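Local coordinates for protein TlmII (Streptoalloteichus hindustanus, PDB 4HVM) that takes part in tallysomycin biosynthesis as a condensation-domain protein of nonribosomal peptide assembly and probably binds phosphopantetheine, at residues A[21-24]-A[25-29]; A[169-173]-A[174-178]; A[180-184]-A[185-189]. All coordinates share one frame; numbering follows the deposited sequence.

Contact 1 of 3, residues A[21-24]-A[25-29]; sequences RGAW and RWLRE
W24 and R28 meet one turn apart: CB of R28 stands over the six-membered ring of the indole, 4.0 Å from its centroid and 12° off the normal, a CH-pi contact. From there the two side chains cross at about a right angle, with CG of R28 3.7 Å from W24 CZ2 and CD near NE1, while the guanidinium plane is tilted 64° from the indole. With CG anti to the backbone N (chi1 -176°), the W24 ring lies beside the next turn, where R28 meets it. R28 is poorly ordered, so the details of its approach are less certain.

R25 lies back along the preceding turn. Its extended chain passes the carbonyls of R21 and G22, and NH1 comes 3.5 Å from G22 CA. Its amide donates to G22 O at 3.2 Å and only weakly to R21 O.

A23 contributes its methyl and its carbonyl. CB touches CD1 of L27 at 4.0 Å, and O lies over a face of the W26 indole while accepting from L27 N at 2.9 Å and from W26 N.

Such mixed i+3 and i+4 bonding is characteristic of a last helical turn, here of helix 18-27. W24 rests on M143 and W26 on Q142, in the segment corresponding to the HHxxxDG motif of condensation domains; Q142 probably takes the place of the second histidine, so the motif is degenerate here.

Contact 2 of 3, residues A[169-173]-A[174-178]; sequences QYRDF and AEVAD
R171 reaches E175 and V176 with a fully extended chain, CG lying anti to the backbone N (chi1 -173°). Its NE donates to E175 OE1 at 2.9 Å in a nearly straight salt bridge: the oxygen sits in the guanidinium plane at its edge, but is met on its anti side, somewhat out of the carboxylate plane, with the two planar groups turned 67° apart. V176 CG1 covers one guanidinium face, 3.7 Å from CZ. A leucine in place of R171 would probably leave the E175 carboxylate without its positive mate and V176 CG1 without the flat group it packs on.

D172 follows with two acceptors. OD1 takes the amide of A174 at 3.1 Å, from above the carboxylate plane, forming an Asx turn, and the backbone O takes E175 N, closing a type I turn through F173 and A174.

F173 O then accepts V176 N at 3.0 Å, making a second, overlapping turn, while its ring packs against the residues of the turn: CD1 touches V176 CG2 at 3.8 Å, CE2 touches A177 CB at the same distance, and A177 CA lies over a face.

The bend belongs to the long connection between helices 147-161 and 185-198. Y170 packs on M152 and A156 of helix 147-161, A174 and A177 rest on R14 of strand 13-15, F173 packs on S17, V292 and P295, and the backbone of R171 pairs with S291.

Contact 3 of 3, residues A[180-184]-A[185-189]; sequences HPLDR and ETVRV
The guanidinium of R184 lies flat against V187, whose CG2 sits over one face, displaced toward the rim and 3.3 Å from NH1. The two side chains are oblique to each other, and a bend at chi3 of R184 (-62°) folds the group back over the helix start instead of letting it run straight out. CB of R184 touches the same methyl, so V187 CG2 is clasped by both the root and the end of the arginine. T186 OG1 approaches R184 NH2 obliquely at 3.2 Å, but the angle is too poor for a hydrogen bond.

V187 turns its other branch to L182. CG1 meets L182 CD2 at 3.8 Å, the side chains at about a right angle, while L182 CB lies 4.0 Å from R188 CG. V187 thus has R184 at one methyl and L182 at the other. The end of R188 leads away from L182 to E185, which, bent at chi2 (71°), forms a salt bridge through OE2 with R188 NH1, one helical turn on.

Before the helix, H180 faces L182 with a ring edge: ND1 accepts the backbone N of L182 at 3.0 Å, in the imidazole plane, bridging the chain across P181. The ring of H180 also meets F18, and L182 packs on L333 and P334.

R184 holds the N-cap position, and its carbonyl O accepts R188 N at 3.0 Å in the carbonyl plane, with a weak second bond from V187 N. This is the first-turn arrangement of a helix N-terminus, with an apolar contact from the incoming loop, and it starts helix 185-198.

Along the chain the contacts follow in series, all in the part related to condensation domains. Contact 1 lies on helix 18-27; contacts 2 and 3 occupy the later connection from helix 147-161 into helix 185-198 and adjoin in sequence. The centre of contact 1 is about 22 Å from those of contacts 2 and 3, which are about 20 Å apart; its nearest atoms come within about 5 Å of both without touching. R14 and S17, just before helix 18-27, meet contact 2, and F18 at its start meets contact 3. Contact 2 also touches S291, V292 and P295, contact 3 L287, Y332, L333 and P334, so the connection probably helps join the two halves of the chain.

Contact 1 of 3, residues A[21-24]-A[25-29]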
loop_
_atom_site.group_PDB
_atom_site.type_symbol
_atom_site.label_atom_id
_atom_site.label_comp_id
_atom_site.label_asym_id
_atom_site.label_seq_id
_atom_site.Cartn_x
_atom_site.Cartn_y
_atom_site.Cartn_z
ATOM N N ARG A 21 -12.634 -8.361 5.971
ATOM C CA ARG A 21 -13.430 -8.088 7.163
ATOM C C ARG A 21 -12.802 -6.973 7.996
ATOM O O ARG A 21 -13.495 -6.075 8.475
ATOM C CB ARG A 21 -13.574 -9.355 8.013
ATOM C CG ARG A 21 -14.882 -10.110 7.803
ATOM C CD ARG A 21 -14.951 -11.387 8.641
ATOM N NE ARG A 21 -14.293 -12.515 7.981
ATOM C CZ ARG A 21 -13.210 -13.138 8.441
ATOM N NH1 ARG A 21 -12.651 -12.754 9.580
ATOM N NH2 ARG A 21 -12.691 -14.152 7.762
ATOM N N GLY A 22 -11.484 -7.038 8.157
ATOM C CA GLY A 22 -10.757 -6.058 8.942
ATOM C C GLY A 22 -10.814 -4.653 8.377
ATOM O O GLY A 22 -11.116 -3.703 9.098
ATOM N N ALA A 23 -10.521 -4.515 7.087
ATOM C CA ALA A 23 -10.544 -3.212 6.431
ATOM C C ALA A 23 -11.951 -2.622 6.413
ATOM O O ALA A 23 -12.128 -1.407 6.497
ATOM C CB ALA A 23 -10.003 -3.326 5.020
ATOM N N TRP A 24 -12.950 -3.493 6.307
ATOM C CA TRP A 24 -14.343 -3.065 6.245
ATOM C C TRP A 24 -14.793 -2.411 7.548
ATOM O O TRP A 24 -15.757 -1.648 7.563
ATOM C CB TRP A 24 -15.250 -4.250 5.901
ATOM C CG TRP A 24 -16.697 -3.891 5.723
ATOM C CD1 TRP A 24 -17.752 -4.350 6.459
ATOM C CD2 TRP A 24 -17.246 -3.002 4.745
ATOM N NE1 TRP A 24 -18.924 -3.802 5.999
ATOM C CE2 TRP A 24 -18.642 -2.969 4.947
ATOM C CE3 TRP A 24 -16.695 -2.229 3.718
ATOM C CZ2 TRP A 24 -19.492 -2.193 4.161
ATOM C CZ3 TRP A 24 -17.540 -1.459 2.939
ATOM C CH2 TRP A 24 -18.923 -1.447 3.164
ATOM N N ARG A 25 -14.088 -2.706 8.637
ATOM C CA ARG A 25 -14.428 -2.137 9.937
ATOM C C ARG A 25 -14.253 -0.621 9.976
ATOM O O ARG A 25 -15.024 0.078 10.633
ATOM C CB ARG A 25 -13.615 -2.797 11.055
ATOM C CG ARG A 25 -14.055 -4.213 11.382
ATOM C CD ARG A 25 -13.335 -4.764 12.609
ATOM N NE ARG A 25 -13.861 -6.069 13.012
ATOM C CZ ARG A 25 -13.350 -7.239 12.634
ATOM N NH1 ARG A 25 -12.285 -7.282 11.848
ATOM N NH2 ARG A 25 -13.904 -8.372 13.048
ATOM N N TRP A 26 -13.247 -0.117 9.266
ATOM C CA TRP A 26 -12.988 1.320 9.233
ATOM C C TRP A 26 -13.424 1.966 7.916
ATOM O O TRP A 26 -13.759 3.148 7.883
ATOM C CB TRP A 26 -11.509 1.616 9.511
ATOM C CG TRP A 26 -10.582 1.259 8.384
ATOM C CD1 TRP A 26 -10.048 0.030 8.118
ATOM C CD2 TRP A 26 -10.071 2.142 7.379
ATOM N NE1 TRP A 26 -9.244 0.092 7.005
ATOM C CE2 TRP A 26 -9.241 1.379 6.533
ATOM C CE3 TRP A 26 -10.238 3.504 7.110
ATOM C CZ2 TRP A 26 -8.577 1.935 5.437
ATOM C CZ3 TRP A 26 -9.582 4.051 6.023
ATOM C CH2 TRP A 26 -8.761 3.270 5.202
ATOM N N LEU A 27 -13.424 1.186 6.838
ATOM C CA LEU A 27 -13.781 1.699 5.516
ATOM C C LEU A 27 -15.271 1.968 5.355
ATOM O O LEU A 27 -15.675 2.741 4.486
ATOM C CB LEU A 27 -13.323 0.737 4.422
ATOM C CG LEU A 27 -11.861 0.861 4.007
ATOM C CD1 LEU A 27 -11.496 -0.187 2.968
ATOM C CD2 LEU A 27 -11.595 2.257 3.479
ATOM N N ARG A 28 -16.084 1.321 6.182
ATOM C CA ARG A 28 -17.535 1.425 6.070
ATOM C C ARG A 28 -18.051 2.833 6.374
ATOM O O ARG A 28 -19.010 3.301 5.755
ATOM C CB ARG A 28 -18.213 0.399 6.981
ATOM C CG ARG A 28 -19.724 0.349 6.857
ATOM C CD ARG A 28 -20.295 -0.782 7.697
ATOM N NE ARG A 28 -19.712 -0.801 9.034
ATOM C CZ ARG A 28 -20.118 -0.029 10.038
ATOM N NH1 ARG A 28 -21.114 0.829 9.856
ATOM N NH2 ARG A 28 -19.526 -0.113 11.222
ATOM N N GLU A 29 -17.408 3.507 7.322
ATOM C CA GLU A 29 -17.835 4.845 7.725
ATOM C C GLU A 29 -16.944 5.947 7.157
ATOM O O GLU A 29 -17.215 7.133 7.340
ATOM C CB GLU A 29 -17.910 4.948 9.250
ATOM C CG GLU A 29 -19.136 4.281 9.855
ATOM C CD GLU A 29 -19.058 4.169 11.367
ATOM O OE1 GLU A 29 -20.089 4.402 12.032
ATOM O OE2 GLU A 29 -17.967 3.842 11.885
#

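Contact 2 of 3, residues A[169-173]-A[174-178]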
loop_
_atom_site.group_PDB
_atom_site.type_symbol
_atom_site.label_atom_id
_atom_site.label_comp_id
_atom_site.label_asym_id
_atom_site.label_seq_id
_atom_site.Cartn_x
_atom_site.Cartn_y
_atom_site.Cartn_z
ATOM N N GLN A 169 -1.612 -19.835 -14.747
ATOM C CA GLN A 169 -0.356 -19.368 -14.174
ATOM C C GLN A 169 -0.613 -18.666 -12.844
ATOM O O GLN A 169 0.256 -18.624 -11.972
ATOM C CB GLN A 169 0.341 -18.410 -15.142
ATOM C CG GLN A 169 1.841 -18.271 -14.936
ATOM C CD GLN A 169 2.630 -19.374 -15.618
ATOM O OE1 GLN A 169 2.058 -20.327 -16.147
ATOM N NE2 GLN A 169 3.953 -19.244 -15.616
ATOM N N TYR A 170 -1.813 -18.113 -12.699
ATOM C CA TYR A 170 -2.195 -17.407 -11.482
ATOM C C TYR A 170 -3.039 -18.303 -10.583
ATOM O O TYR A 170 -3.684 -19.243 -11.049
ATOM C CB TYR A 170 -2.976 -16.132 -11.818
ATOM C CG TYR A 170 -2.234 -15.159 -12.711
ATOM C CD1 TYR A 170 -2.280 -15.285 -14.094
ATOM C CD2 TYR A 170 -1.492 -14.111 -12.172
ATOM C CE1 TYR A 170 -1.606 -14.403 -14.915
ATOM C CE2 TYR A 170 -0.813 -13.222 -12.988
ATOM C CZ TYR A 170 -0.874 -13.373 -14.358
ATOM O OH TYR A 170 -0.202 -12.492 -15.173
ATOM N N ARG A 171 -3.036 -17.998 -9.291
ATOM C CA ARG A 171 -3.826 -18.744 -8.320
ATOM C C ARG A 171 -5.036 -17.920 -7.899
ATOM O O ARG A 171 -4.887 -16.787 -7.440
ATOM C CB ARG A 171 -2.974 -19.077 -7.097
ATOM C CG ARG A 171 -3.648 -19.989 -6.090
ATOM C CD ARG A 171 -2.746 -20.216 -4.890
ATOM N NE ARG A 171 -3.316 -21.152 -3.927
ATOM C CZ ARG A 171 -2.834 -21.351 -2.705
ATOM N NH1 ARG A 171 -1.774 -20.669 -2.285
ATOM N NH2 ARG A 171 -3.417 -22.227 -1.898
ATOM N N ASP A 172 -6.229 -18.489 -8.057
ATOM C CA ASP A 172 -7.469 -17.790 -7.728
ATOM C C ASP A 172 -7.540 -17.486 -6.231
ATOM O O ASP A 172 -7.147 -18.305 -5.400
ATOM C CB ASP A 172 -8.683 -18.616 -8.175
ATOM C CG ASP A 172 -9.953 -17.783 -8.302
ATOM O OD1 ASP A 172 -10.156 -16.852 -7.491
ATOM O OD2 ASP A 172 -10.755 -18.064 -9.219
ATOM N N PHE A 173 -8.039 -16.297 -5.902
ATOM C CA PHE A 173 -8.148 -15.859 -4.517
ATOM C C PHE A 173 -9.128 -16.715 -3.727
ATOM O O PHE A 173 -9.055 -16.784 -2.502
ATOM C CB PHE A 173 -8.573 -14.390 -4.456
ATOM C CG PHE A 173 -8.782 -13.878 -3.059
ATOM C CD1 PHE A 173 -7.699 -13.585 -2.251
ATOM C CD2 PHE A 173 -10.059 -13.689 -2.556
ATOM C CE1 PHE A 173 -7.882 -13.115 -0.968
ATOM C CE2 PHE A 173 -10.249 -13.218 -1.271
ATOM C CZ PHE A 173 -9.158 -12.930 -0.476
ATOM N N ALA A 174 -10.040 -17.367 -4.438
ATOM C CA ALA A 174 -11.041 -18.222 -3.814
ATOM C C ALA A 174 -10.401 -19.341 -2.989
ATOM O O ALA A 174 -10.970 -19.802 -1.997
ATOM C CB ALA A 174 -11.957 -18.801 -4.875
ATOM N N GLU A 175 -9.213 -19.769 -3.399
ATOM C CA GLU A 175 -8.514 -20.852 -2.714
ATOM C C GLU A 175 -7.963 -20.417 -1.358
ATOM O O GLU A 175 -7.723 -21.253 -0.486
ATOM C CB GLU A 175 -7.377 -21.398 -3.582
ATOM C CG GLU A 175 -7.815 -21.952 -4.928
ATOM C CD GLU A 175 -6.663 -22.559 -5.712
ATOM O OE1 GLU A 175 -5.541 -22.632 -5.164
ATOM O OE2 GLU A 175 -6.883 -22.961 -6.875
ATOM N N VAL A 176 -7.762 -19.113 -1.185
ATOM C CA VAL A 176 -7.172 -18.590 0.045
ATOM C C VAL A 176 -8.070 -17.578 0.754
ATOM O O VAL A 176 -7.632 -16.885 1.670
ATOM C CB VAL A 176 -5.795 -17.942 -0.215
ATOM C CG1 VAL A 176 -4.812 -18.979 -0.738
ATOM C CG2 VAL A 176 -5.928 -16.786 -1.193
ATOM N N ALA A 177 -9.326 -17.495 0.327
ATOM C CA ALA A 177 -10.275 -16.582 0.951
ATOM C C ALA A 177 -10.565 -16.998 2.389
ATOM O O ALA A 177 -10.794 -16.154 3.253
ATOM C CB ALA A 177 -11.556 -16.516 0.149
ATOM N N ASP A 178 -10.549 -18.304 2.638
ATOM C CA ASP A 178 -10.810 -18.835 3.972
ATOM C C ASP A 178 -9.526 -18.921 4.787
ATOM O O ASP A 178 -9.557 -19.255 5.970
ATOM C CB ASP A 178 -11.449 -20.221 3.878
ATOM C CG ASP A 178 -12.691 -20.234 3.007
ATOM O OD1 ASP A 178 -13.328 -19.169 2.861
ATOM O OD2 ASP A 178 -13.029 -21.311 2.470
#

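Contact 3 of 3, residues A[180-184]-A[185-189]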
loop_
_atom_site.group_PDB
_atom_site.type_symbol
_atom_site.label_atom_id
_atom_site.label_comp_id
_atom_site.label_asym_id
_atom_site.label_seq_id
_atom_site.Cartn_x
_atom_site.Cartn_y
_atom_site.Cartn_z
ATOM N N HIS A 180 -6.288 -18.174 7.011
ATOM C CA HIS A 180 -5.982 -17.321 8.152
ATOM C C HIS A 180 -4.697 -17.814 8.805
ATOM O O HIS A 180 -4.600 -18.982 9.179
ATOM C CB HIS A 180 -7.129 -17.353 9.163
ATOM C CG HIS A 180 -7.144 -16.188 10.105
ATOM N ND1 HIS A 180 -6.161 -15.977 11.048
ATOM C CD2 HIS A 180 -8.031 -15.176 10.254
ATOM C CE1 HIS A 180 -6.439 -14.882 11.733
ATOM N NE2 HIS A 180 -7.568 -14.377 11.271
ATOM N N PRO A 181 -3.703 -16.925 8.940
ATOM C CA PRO A 181 -2.402 -17.269 9.525
ATOM C C PRO A 181 -2.533 -17.799 10.949
ATOM O O PRO A 181 -1.633 -18.483 11.433
ATOM C CB PRO A 181 -1.663 -15.927 9.536
ATOM C CG PRO A 181 -2.304 -15.132 8.461
ATOM C CD PRO A 181 -3.752 -15.523 8.496
ATOM N N LEU A 182 -3.647 -17.481 11.602
ATOM C CA LEU A 182 -3.908 -17.925 12.966
ATOM C C LEU A 182 -5.092 -18.884 12.999
ATOM O O LEU A 182 -6.023 -18.722 13.790
ATOM C CB LEU A 182 -4.171 -16.725 13.872
ATOM C CG LEU A 182 -3.129 -15.611 13.798
ATOM C CD1 LEU A 182 -3.466 -14.503 14.776
ATOM C CD2 LEU A 182 -1.734 -16.153 14.062
ATOM N N ASP A 183 -5.055 -19.884 12.126
ATOM C CA ASP A 183 -6.142 -20.850 12.035
ATOM C C ASP A 183 -6.241 -21.704 13.298
ATOM O O ASP A 183 -7.341 -22.035 13.745
ATOM C CB ASP A 183 -5.974 -21.733 10.797
ATOM C CG ASP A 183 -7.282 -22.362 10.348
ATOM O OD1 ASP A 183 -8.121 -21.640 9.764
ATOM O OD2 ASP A 183 -7.465 -23.580 10.569
ATOM N N ARG A 184 -5.091 -22.062 13.865
ATOM C CA ARG A 184 -5.066 -22.807 15.119
ATOM C C ARG A 184 -5.389 -21.886 16.285
ATOM O O ARG A 184 -4.827 -20.799 16.400
ATOM C CB ARG A 184 -3.709 -23.474 15.342
ATOM C CG ARG A 184 -3.543 -24.793 14.609
ATOM C CD ARG A 184 -2.485 -25.666 15.267
ATOM N NE ARG A 184 -1.165 -25.044 15.238
ATOM C CZ ARG A 184 -0.311 -25.057 16.255
ATOM N NH1 ARG A 184 0.868 -24.464 16.138
ATOM N NH2 ARG A 184 -0.637 -25.661 17.390
ATOM N N GLU A 185 -6.296 -22.328 17.149
ATOM C CA GLU A 185 -6.723 -21.527 18.290
ATOM C C GLU A 185 -5.595 -21.315 19.296
ATOM O O GLU A 185 -5.434 -20.224 19.840
ATOM C CB GLU A 185 -7.933 -22.171 18.973
ATOM C CG GLU A 185 -8.464 -21.410 20.186
ATOM C CD GLU A 185 -9.162 -20.106 19.827
ATOM O OE1 GLU A 185 -9.326 -19.810 18.625
ATOM O OE2 GLU A 185 -9.551 -19.373 20.761
ATOM N N THR A 186 -4.814 -22.365 19.536
ATOM C CA THR A 186 -3.689 -22.288 20.462
ATOM C C THR A 186 -2.678 -21.231 20.024
ATOM O O THR A 186 -2.024 -20.600 20.856
ATOM C CB THR A 186 -2.980 -23.646 20.606
ATOM O OG1 THR A 186 -2.654 -24.155 19.307
ATOM C CG2 THR A 186 -3.882 -24.643 21.313
ATOM N N VAL A 187 -2.555 -21.043 18.715
ATOM C CA VAL A 187 -1.701 -20.000 18.169
ATOM C C VAL A 187 -2.356 -18.637 18.350
ATOM O O VAL A 187 -1.707 -17.679 18.766
ATOM C CB VAL A 187 -1.423 -20.235 16.675
ATOM C CG1 VAL A 187 -0.550 -19.126 16.117
ATOM C CG2 VAL A 187 -0.766 -21.588 16.473
ATOM N N ARG A 188 -3.648 -18.559 18.048
ATOM C CA ARG A 188 -4.383 -17.304 18.141
ATOM C C ARG A 188 -4.364 -16.745 19.556
ATOM O O ARG A 188 -4.144 -15.552 19.758
ATOM C CB ARG A 188 -5.831 -17.498 17.695
ATOM C CG ARG A 188 -6.480 -16.236 17.156
ATOM C CD ARG A 188 -7.945 -16.132 17.560
ATOM N NE ARG A 188 -8.122 -15.308 18.754
ATOM C CZ ARG A 188 -8.421 -15.785 19.958
ATOM N NH1 ARG A 188 -8.589 -17.087 20.139
ATOM N NH2 ARG A 188 -8.558 -14.955 20.982
ATOM N N VAL A 189 -4.605 -17.616 20.530
ATOM C CA VAL A 189 -4.598 -17.229 21.935
ATOM C C VAL A 189 -3.227 -16.695 22.344
ATOM O O VAL A 189 -3.127 -15.697 23.060
ATOM C CB VAL A 189 -4.986 -18.415 22.841
ATOM C CG1 VAL A 189 -4.782 -18.069 24.308
ATOM C CG2 VAL A 189 -6.429 -18.837 22.579
#